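Local coordinates for protein AxyAgu115A (PDB 6NPS) that probably hydrolyses alpha-linked glucuronic acid side groups from glucuronoxylan-type hemicelluloses, as a family GH115 alpha-glucuronidase, at residues L509-R520 / V571-Q582. The protein carries 3 engineered substitutions. Residues are numbered along the deposited sequence; the frame is centred on the assembly and turned at random.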
loop_
_atom_site.group_PDB
_atom_site.type_symbol
_atom_site.label_atom_id
_atom_site.label_comp_id
_atom_site.label_asym_id
_atom_site.label_seq_id
_atom_site.Cartn_x
_atom_site.Cartn_y
_atom_site.Cartn_z
ATOM N N LEU A 509 -9.838 14.703 31.479
ATOM C CA LEU A 509 -8.877 15.111 30.450
ATOM C C LEU A 509 -7.504 14.507 30.716
ATOM O O LEU A 509 -6.868 13.966 29.805
ATOM C CB LEU A 509 -8.742 16.646 30.396
ATOM C CG LEU A 509 -9.991 17.368 29.906
ATOM C CD1 LEU A 509 -9.824 18.870 29.952
ATOM C CD2 LEU A 509 -10.319 16.909 28.476
ATOM N N LEU A 510 -7.014 14.627 31.965
ATOM C CA LEU A 510 -5.637 14.212 32.266
ATOM C C LEU A 510 -5.518 12.699 32.220
ATOM O O LEU A 510 -4.587 12.151 31.605
ATOM C CB LEU A 510 -5.202 14.712 33.658
ATOM C CG LEU A 510 -5.174 16.213 33.873
ATOM C CD1 LEU A 510 -4.635 16.546 35.288
ATOM C CD2 LEU A 510 -4.283 16.794 32.809
ATOM N N ASN A 511 -6.449 12.017 32.883
ATOM C CA ASN A 511 -6.491 10.564 32.852
ATOM C C ASN A 511 -6.754 10.068 31.443
ATOM O O ASN A 511 -6.138 9.093 30.990
ATOM C CB ASN A 511 -7.572 10.065 33.802
ATOM C CG ASN A 511 -7.351 8.637 34.210
ATOM O OD1 ASN A 511 -6.477 8.347 35.027
ATOM N ND2 ASN A 511 -8.126 7.726 33.633
ATOM N N GLY A 512 -7.663 10.738 30.734
ATOM C CA GLY A 512 -7.973 10.466 29.350
ATOM C C GLY A 512 -6.818 10.573 28.382
ATOM O O GLY A 512 -6.505 9.592 27.697
ATOM N N TYR A 513 -6.179 11.746 28.270
ATOM C CA TYR A 513 -5.144 11.867 27.250
ATOM C C TYR A 513 -3.942 10.978 27.570
ATOM O O TYR A 513 -3.325 10.409 26.652
ATOM C CB TYR A 513 -4.736 13.349 27.050
ATOM C CG TYR A 513 -3.530 13.850 27.839
ATOM C CD1 TYR A 513 -2.228 13.546 27.442
ATOM C CD2 TYR A 513 -3.700 14.696 28.951
ATOM C CE1 TYR A 513 -1.117 14.020 28.159
ATOM C CE2 TYR A 513 -2.566 15.177 29.692
ATOM C CZ TYR A 513 -1.293 14.825 29.275
ATOM O OH TYR A 513 -0.178 15.295 29.997
ATOM N N THR A 514 -3.602 10.801 28.859
ATOM C CA THR A 514 -2.390 10.034 29.148
ATOM C C THR A 514 -2.582 8.546 28.874
ATOM O O THR A 514 -1.625 7.873 28.448
ATOM C CB THR A 514 -1.887 10.252 30.602
ATOM O OG1 THR A 514 -2.920 9.970 31.583
ATOM C CG2 THR A 514 -1.345 11.675 30.804
ATOM N N LYS A 515 -3.794 8.015 29.100
ATOM C CA LYS A 515 -4.063 6.628 28.723
ATOM C C LYS A 515 -3.902 6.416 27.217
ATOM O O LYS A 515 -3.238 5.474 26.773
ATOM C CB LYS A 515 -5.484 6.180 29.159
ATOM C CG LYS A 515 -5.519 4.638 29.035
ATOM C CD LYS A 515 -6.750 3.985 29.498
ATOM C CE LYS A 515 -6.708 2.473 29.176
ATOM N NZ LYS A 515 -6.127 1.595 30.208
ATOM N N ILE A 516 -4.502 7.290 26.413
ATOM C CA ILE A 516 -4.414 7.171 24.954
ATOM C C ILE A 516 -2.976 7.402 24.449
ATOM O O ILE A 516 -2.454 6.625 23.638
ATOM C CB ILE A 516 -5.428 8.127 24.302
ATOM C CG1 ILE A 516 -6.855 7.655 24.632
ATOM C CG2 ILE A 516 -5.167 8.210 22.768
ATOM C CD1 ILE A 516 -7.814 8.808 24.659
ATOM N N ALA A 517 -2.295 8.441 24.944
ATOM C CA ALA A 517 -0.920 8.675 24.514
ATOM C C ALA A 517 -0.010 7.508 24.865
ATOM O O ALA A 517 0.896 7.168 24.084
ATOM C CB ALA A 517 -0.334 9.955 25.134
ATOM N N HIS A 518 -0.210 6.905 25.998
ATOM C CA HIS A 518 0.610 5.828 26.381
ATOM C C HIS A 518 0.380 4.599 25.560
ATOM O O HIS A 518 1.200 3.798 25.482
ATOM C CB HIS A 518 0.653 5.655 27.892
ATOM C CG HIS A 518 -0.003 4.431 28.388
ATOM N ND1 HIS A 518 -1.333 4.192 28.211
ATOM C CD2 HIS A 518 0.484 3.383 29.081
ATOM C CE1 HIS A 518 -1.635 3.038 28.758
ATOM N NE2 HIS A 518 -0.550 2.529 29.292
ATOM N N ASN A 519 -0.764 4.470 24.959
ATOM C CA ASN A 519 -1.054 3.317 24.106
ATOM C C ASN A 519 -0.301 3.382 22.773
ATOM O O ASN A 519 -0.004 2.329 22.182
ATOM C CB ASN A 519 -2.564 3.210 23.842
ATOM C CG ASN A 519 -3.286 2.576 25.000
ATOM O OD1 ASN A 519 -2.630 2.070 25.915
ATOM N ND2 ASN A 519 -4.641 2.565 24.969
ATOM N N ARG A 520 -0.018 4.588 22.268
ATOM C CA ARG A 520 0.843 4.746 21.077
ATOM C C ARG A 520 1.403 6.152 21.159
ATOM O O ARG A 520 0.652 7.113 20.942
ATOM C CB ARG A 520 0.042 4.563 19.797
ATOM C CG ARG A 520 0.877 4.569 18.512
ATOM C CD ARG A 520 1.778 3.331 18.558
ATOM N NE ARG A 520 2.383 3.084 17.295
ATOM C CZ ARG A 520 2.685 1.896 16.804
ATOM N NH1 ARG A 520 2.410 0.782 17.472
ATOM N NH2 ARG A 520 3.257 1.843 15.619
ATOM N N VAL A 571 -3.142 21.608 31.157
ATOM C CA VAL A 571 -4.230 20.696 30.803
ATOM C C VAL A 571 -4.535 20.802 29.304
ATOM O O VAL A 571 -4.518 19.807 28.574
ATOM C CB VAL A 571 -5.478 20.999 31.652
ATOM C CG1 VAL A 571 -6.618 20.061 31.253
ATOM C CG2 VAL A 571 -5.129 20.876 33.138
ATOM N N TYR A 572 -4.825 22.011 28.831
ATOM C CA TYR A 572 -5.338 22.149 27.474
ATOM C C TYR A 572 -4.289 21.760 26.429
ATOM O O TYR A 572 -4.571 20.987 25.511
ATOM C CB TYR A 572 -5.820 23.593 27.262
ATOM C CG TYR A 572 -6.523 23.814 25.936
ATOM C CD1 TYR A 572 -7.893 23.534 25.795
ATOM C CD2 TYR A 572 -5.828 24.316 24.836
ATOM C CE1 TYR A 572 -8.535 23.753 24.563
ATOM C CE2 TYR A 572 -6.449 24.532 23.616
ATOM C CZ TYR A 572 -7.799 24.257 23.492
ATOM O OH TYR A 572 -8.411 24.474 22.293
ATOM N N TYR A 573 -3.074 22.313 26.525
ATOM C CA TYR A 573 -2.069 22.020 25.501
ATOM C C TYR A 573 -1.685 20.531 25.463
ATOM O O TYR A 573 -1.731 19.935 24.377
ATOM C CB TYR A 573 -0.856 22.947 25.727
ATOM C CG TYR A 573 0.318 22.576 24.851
ATOM C CD1 TYR A 573 0.261 22.761 23.479
ATOM C CD2 TYR A 573 1.472 22.021 25.393
ATOM C CE1 TYR A 573 1.335 22.409 22.654
ATOM C CE2 TYR A 573 2.548 21.678 24.589
ATOM C CZ TYR A 573 2.456 21.852 23.220
ATOM O OH TYR A 573 3.496 21.488 22.409
ATOM N N PRO A 574 -1.294 19.874 26.576
ATOM C CA PRO A 574 -1.061 18.404 26.525
ATOM C C PRO A 574 -2.252 17.603 25.994
ATOM O O PRO A 574 -2.057 16.622 25.265
ATOM C CB PRO A 574 -0.796 18.022 27.996
ATOM C CG PRO A 574 -0.562 19.255 28.692
ATOM C CD PRO A 574 -1.121 20.418 27.927
ATOM N N THR A 575 -3.480 17.914 26.431
ATOM C CA THR A 575 -4.639 17.128 25.983
ATOM C C THR A 575 -4.857 17.281 24.494
ATOM O O THR A 575 -4.880 16.300 23.744
ATOM C CB THR A 575 -5.923 17.563 26.716
ATOM O OG1 THR A 575 -5.731 17.383 28.104
ATOM C CG2 THR A 575 -7.137 16.716 26.245
ATOM N N VAL A 576 -4.990 18.520 24.045
ATOM C CA VAL A 576 -5.367 18.771 22.667
ATOM C C VAL A 576 -4.225 18.407 21.747
ATOM O O VAL A 576 -4.438 17.837 20.673
ATOM C CB VAL A 576 -5.800 20.243 22.485
ATOM C CG1 VAL A 576 -6.038 20.549 21.002
ATOM C CG2 VAL A 576 -7.070 20.551 23.329
ATOM N N GLY A 577 -2.989 18.682 22.170
ATOM C CA GLY A 577 -1.863 18.338 21.332
ATOM C C GLY A 577 -1.808 16.857 21.052
ATOM O O GLY A 577 -1.686 16.436 19.904
ATOM N N ASN A 578 -1.876 16.045 22.107
ATOM C CA ASN A 578 -1.848 14.596 21.935
ATOM C C ASN A 578 -3.073 14.099 21.174
ATOM O O ASN A 578 -2.972 13.271 20.260
ATOM C CB ASN A 578 -1.827 13.924 23.309
ATOM C CG ASN A 578 -0.419 13.578 23.774
ATOM O OD1 ASN A 578 0.328 12.883 23.077
ATOM N ND2 ASN A 578 -0.050 14.077 24.967
ATOM N N LEU A 579 -4.250 14.546 21.584
ATOM C CA LEU A 579 -5.443 13.906 21.055
ATOM C C LEU A 579 -5.789 14.398 19.656
ATOM O O LEU A 579 -6.356 13.632 18.867
ATOM C CB LEU A 579 -6.622 14.124 21.997
ATOM C CG LEU A 579 -6.416 13.427 23.349
ATOM C CD1 LEU A 579 -7.724 13.428 24.067
ATOM C CD2 LEU A 579 -5.930 11.995 23.195
ATOM N N ASN A 580 -5.496 15.660 19.334
ATOM C CA ASN A 580 -5.652 16.095 17.945
ATOM C C ASN A 580 -4.754 15.277 17.016
ATOM O O ASN A 580 -5.156 14.898 15.900
ATOM C CB ASN A 580 -5.342 17.577 17.827
ATOM C CG ASN A 580 -5.434 18.081 16.381
ATOM O OD1 ASN A 580 -6.525 18.214 15.845
ATOM N ND2 ASN A 580 -4.302 18.342 15.760
ATOM N N LEU A 581 -3.539 14.961 17.475
ATOM C CA LEU A 581 -2.636 14.167 16.642
ATOM C C LEU A 581 -3.152 12.738 16.462
ATOM O O LEU A 581 -3.060 12.177 15.358
ATOM C CB LEU A 581 -1.257 14.122 17.298
ATOM C CG LEU A 581 -0.209 13.339 16.494
ATOM C CD1 LEU A 581 1.120 14.013 16.790
ATOM C CD2 LEU A 581 -0.136 11.882 16.963
ATOM N N GLN A 582 -3.639 12.107 17.546
ATOM C CA GLN A 582 -4.237 10.774 17.426
ATOM C C GLN A 582 -5.414 10.810 16.443
ATOM O O GLN A 582 -5.511 9.981 15.533
ATOM C CB GLN A 582 -4.714 10.269 18.783
ATOM C CG GLN A 582 -3.646 10.155 19.850
ATOM C CD GLN A 582 -2.928 8.828 19.797
ATOM O OE1 GLN A 582 -3.503 7.824 19.374
ATOM N NE2 GLN A 582 -1.662 8.813 20.211
HETATM O O HOH W 1 -3.178 5.582 21.040
#
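Tyr513 is a knob set against helix 564-596, its side chain seated among Pro574, Thr575, Asn578 and Leu579. Its chi1 of 94°, well off a staggered value, turns the ring so that one face lies over the Pro574-Thr575 backbone, with Pro574 O 3.8 Å above the plane of the Tyr513 ring and displaced toward its rim; the methyl of Thr514 lies over the opposite face, and Leu510 CD2 meets the edge. At the phenol end, Pro574 CB comes within 3.4 Å of Tyr513 OH, whose hydrogen-bond partner is Asn424 ND2.

Asn578 ND2 approaches the ring obliquely, 3.3 Å from Tyr513 CD1, with amide and ring planes only modestly inclined to each other. That nitrogen is hydrogen-bonded to Pro574 O and to Asn424 O, which fixes the amide while Asn578 OD1 rests against Ala517 CB.

Apolar contacts flank the knob. Leu509 CD1 meets Val571 CG1 at 3.7 Å, the two side chains crossing at about a right angle, and Ile516 CG2 packs on Leu579 CD2 at 3.9 Å. The segments run broadly parallel, 38° between axes that approach to 9.3 Å, and the contact joins two helices, 500-519 and 564-596, of the helical region that follows the eight parallel strands of the TIM barrel in sequence; helix 537-558 also packs on Ile516 and Leu579.

The one hydrogen bond between the segments runs from Gln582 NE2 to Arg520 O, 3.0 Å. Arg520 O lies in the plane of the Gln582 amide and the donor sits nearly on the line of the C=O, yet the bond is bent at the hydrogen (141°). A bend at chi2 turns this amide past Ile516, and a water donates to both Gln582 OE1 and Ile516 O, giving each end of the amide a partner.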